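Local coordinates for SusD family protein (Bacteroides uniformis, PDB 7KV1) that probably binds beta-glucan at the cell surface of a gut bacterium, as a SusD-family protein that serves glycan capture, at residues A[404-409]-A[465-470]. Residues are numbered along the deposited sequence; the frame is centred on the assembly and turned at random.
With NCO (cobalt hexammine(III)), chain C; EDO (1,2-ethanediol), chain D.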
# COMPACT_ATOMS: atom_id res chain seq x y z
N ARG A 404 3.39 4.18 6.60
CA ARG A 404 4.60 3.36 6.30
C ARG A 404 4.26 2.57 5.04
O ARG A 404 3.35 1.72 5.09
CB ARG A 404 4.98 2.44 7.47
CG ARG A 404 5.64 3.12 8.67
CD ARG A 404 4.81 4.17 9.40
NE ARG A 404 5.43 4.47 10.69
CZ ARG A 404 4.97 5.31 11.60
NH1 ARG A 404 3.86 6.02 11.36
NH2 ARG A 404 5.63 5.50 12.72
N TYR A 405 4.91 2.88 3.92
CA TYR A 405 4.52 2.32 2.60
C TYR A 405 5.38 1.10 2.27
O TYR A 405 4.80 0.05 1.94
CB TYR A 405 4.58 3.35 1.48
CG TYR A 405 3.70 2.98 0.31
CD1 TYR A 405 4.08 2.00 -0.61
CD2 TYR A 405 2.45 3.54 0.18
CE1 TYR A 405 3.24 1.63 -1.65
CE2 TYR A 405 1.60 3.17 -0.85
CZ TYR A 405 1.99 2.22 -1.77
OH TYR A 405 1.12 1.92 -2.79
N TYR A 406 6.70 1.25 2.39
CA TYR A 406 7.70 0.19 2.14
C TYR A 406 8.60 0.08 3.36
O TYR A 406 9.19 1.09 3.71
CB TYR A 406 8.55 0.50 0.90
CG TYR A 406 7.78 0.33 -0.38
CD1 TYR A 406 7.06 -0.83 -0.61
CD2 TYR A 406 7.75 1.34 -1.33
CE1 TYR A 406 6.30 -0.98 -1.77
CE2 TYR A 406 7.02 1.19 -2.50
CZ TYR A 406 6.28 0.03 -2.72
OH TYR A 406 5.51 -0.12 -3.84
N ARG A 407 8.68 -1.10 3.96
CA ARG A 407 9.61 -1.42 5.08
C ARG A 407 10.63 -2.48 4.62
O ARG A 407 10.30 -3.35 3.81
CB ARG A 407 8.82 -1.97 6.27
CG ARG A 407 7.78 -1.00 6.79
CD ARG A 407 7.31 -1.44 8.14
NE ARG A 407 6.30 -2.47 8.19
CZ ARG A 407 6.47 -3.71 8.68
NH1 ARG A 407 7.67 -4.14 9.04
NH2 ARG A 407 5.42 -4.51 8.80
N TYR A 408 11.79 -2.48 5.23
CA TYR A 408 12.85 -3.47 4.94
C TYR A 408 12.37 -4.90 5.29
O TYR A 408 12.95 -5.83 4.70
CB TYR A 408 14.13 -3.06 5.66
CG TYR A 408 15.31 -3.98 5.50
CD1 TYR A 408 16.02 -4.07 4.31
CD2 TYR A 408 15.72 -4.77 6.56
CE1 TYR A 408 17.11 -4.90 4.19
CE2 TYR A 408 16.84 -5.59 6.46
CZ TYR A 408 17.51 -5.68 5.27
OH TYR A 408 18.59 -6.49 5.17
N ALA A 409 11.37 -5.11 6.16
CA ALA A 409 10.76 -6.45 6.36
C ALA A 409 10.26 -6.99 5.01
O ALA A 409 10.50 -8.16 4.68
CB ALA A 409 9.67 -6.44 7.41
N GLU A 465 -1.60 -2.87 6.55
CA GLU A 465 -0.64 -2.12 5.69
C GLU A 465 -0.97 -2.28 4.20
O GLU A 465 -0.16 -1.84 3.37
CB GLU A 465 0.79 -2.59 6.02
CG GLU A 465 1.20 -2.27 7.44
CD GLU A 465 2.64 -2.63 7.73
OE1 GLU A 465 3.56 -1.99 7.17
OE2 GLU A 465 2.84 -3.56 8.53
N GLY A 466 -2.13 -2.87 3.88
CA GLY A 466 -2.64 -2.93 2.49
C GLY A 466 -1.88 -3.89 1.58
O GLY A 466 -1.84 -3.61 0.35
N LYS A 467 -1.32 -4.99 2.13
CA LYS A 467 -0.54 -5.99 1.35
C LYS A 467 -1.37 -7.24 1.07
O LYS A 467 -1.23 -7.83 -0.03
CB LYS A 467 0.75 -6.37 2.09
CG LYS A 467 1.60 -5.18 2.49
CD LYS A 467 2.23 -4.40 1.34
CE LYS A 467 2.94 -3.16 1.87
NZ LYS A 467 3.68 -2.39 0.84
N ARG A 468 -2.19 -7.65 2.02
CA ARG A 468 -2.78 -9.00 2.06
C ARG A 468 -3.63 -9.24 0.82
O ARG A 468 -3.50 -10.34 0.26
CB ARG A 468 -3.57 -9.16 3.35
CG ARG A 468 -4.28 -10.49 3.49
CD ARG A 468 -3.39 -11.70 3.43
NE ARG A 468 -4.23 -12.84 3.74
CZ ARG A 468 -3.90 -14.13 3.66
NH1 ARG A 468 -2.71 -14.49 3.21
NH2 ARG A 468 -4.79 -15.04 4.03
N TYR A 469 -4.52 -8.32 0.45
CA TYR A 469 -5.41 -8.55 -0.71
C TYR A 469 -4.60 -8.79 -1.99
O TYR A 469 -4.82 -9.81 -2.67
CB TYR A 469 -6.42 -7.43 -0.90
CG TYR A 469 -7.19 -7.58 -2.18
CD1 TYR A 469 -8.07 -8.63 -2.35
CD2 TYR A 469 -7.04 -6.66 -3.20
CE1 TYR A 469 -8.77 -8.79 -3.54
CE2 TYR A 469 -7.75 -6.79 -4.38
CZ TYR A 469 -8.61 -7.86 -4.55
OH TYR A 469 -9.29 -8.00 -5.72
N PHE A 470 -3.69 -7.87 -2.34
CA PHE A 470 -2.80 -8.02 -3.52
C PHE A 470 -1.96 -9.31 -3.43
O PHE A 470 -1.83 -9.97 -4.50
CB PHE A 470 -1.95 -6.78 -3.74
CG PHE A 470 -2.80 -5.56 -4.02
CD1 PHE A 470 -3.87 -5.63 -4.89
CD2 PHE A 470 -2.53 -4.36 -3.39
CE1 PHE A 470 -4.66 -4.52 -5.14
CE2 PHE A 470 -3.33 -3.26 -3.63
CZ PHE A 470 -4.39 -3.34 -4.49
CO NCO C . 22.36 -5.38 6.81
N1 NCO C . 22.91 -3.49 7.23
N2 NCO C . 21.91 -7.23 6.22
N3 NCO C . 23.57 -6.16 8.30
N4 NCO C . 23.85 -5.48 5.53
N5 NCO C . 21.15 -4.67 5.34
N6 NCO C . 20.88 -5.31 8.12
C1 EDO D . -0.73 -0.14 -5.47
O1 EDO D . -0.86 1.26 -5.29
C2 EDO D . -0.19 -0.82 -4.27
O2 EDO D . 1.13 -0.38 -3.94
O HOH W 1 1.87 0.70 6.75
O HOH W 2 1.98 -0.14 3.32
O HOH W 3 4.46 -1.53 4.69
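Arg-407, the last residue of strand 403-407, meets Glu-465 in a side-on, two-pronged salt bridge that is the tight part of this buried contact. Arg-407 NE reaches Glu-465 OE1 at 3.0 Å, almost straight (174°), and Arg-407 NH2 reaches Glu-465 OE2 at 2.8 Å; both oxygens offer their syn lone pairs, and the two flat groups lie nearly coplanar. Arginine suits the place because NH1 is left for Glu-285 and Glu-461, while Lys-380 also pairs with Glu-465 OE2. An alanine in place of Arg-407 would remove these bonds and probably leave the buried Glu-465 carboxylate poorly balanced. Lys-467, bent at chi2 (-67°) and extended beyond, is long enough to bring NZ to Tyr-405 O (2.9 Å), nearly along the carbonyl axis; NZ also forms a salt bridge with Glu-410. The backbones stay apart, and the looser side is wet: one water donates to Arg-404 O and Glu-465 OE1, another joins Arg-404 O to Glu-465 O. Farther out, Tyr-405 OH donates to an ethanediol, probably from the crystallisation liquor. Strand 403-407 pairs antiparallel with 286-290, with a classic bulge where Tyr-405 and Tyr-406 both face Trp-288. Tyr-406 packs on helix 230-244, Arg-407 stands at the N-cap position of helix 408-420, and Glu-465 lies between helices 451-461 and 468-474.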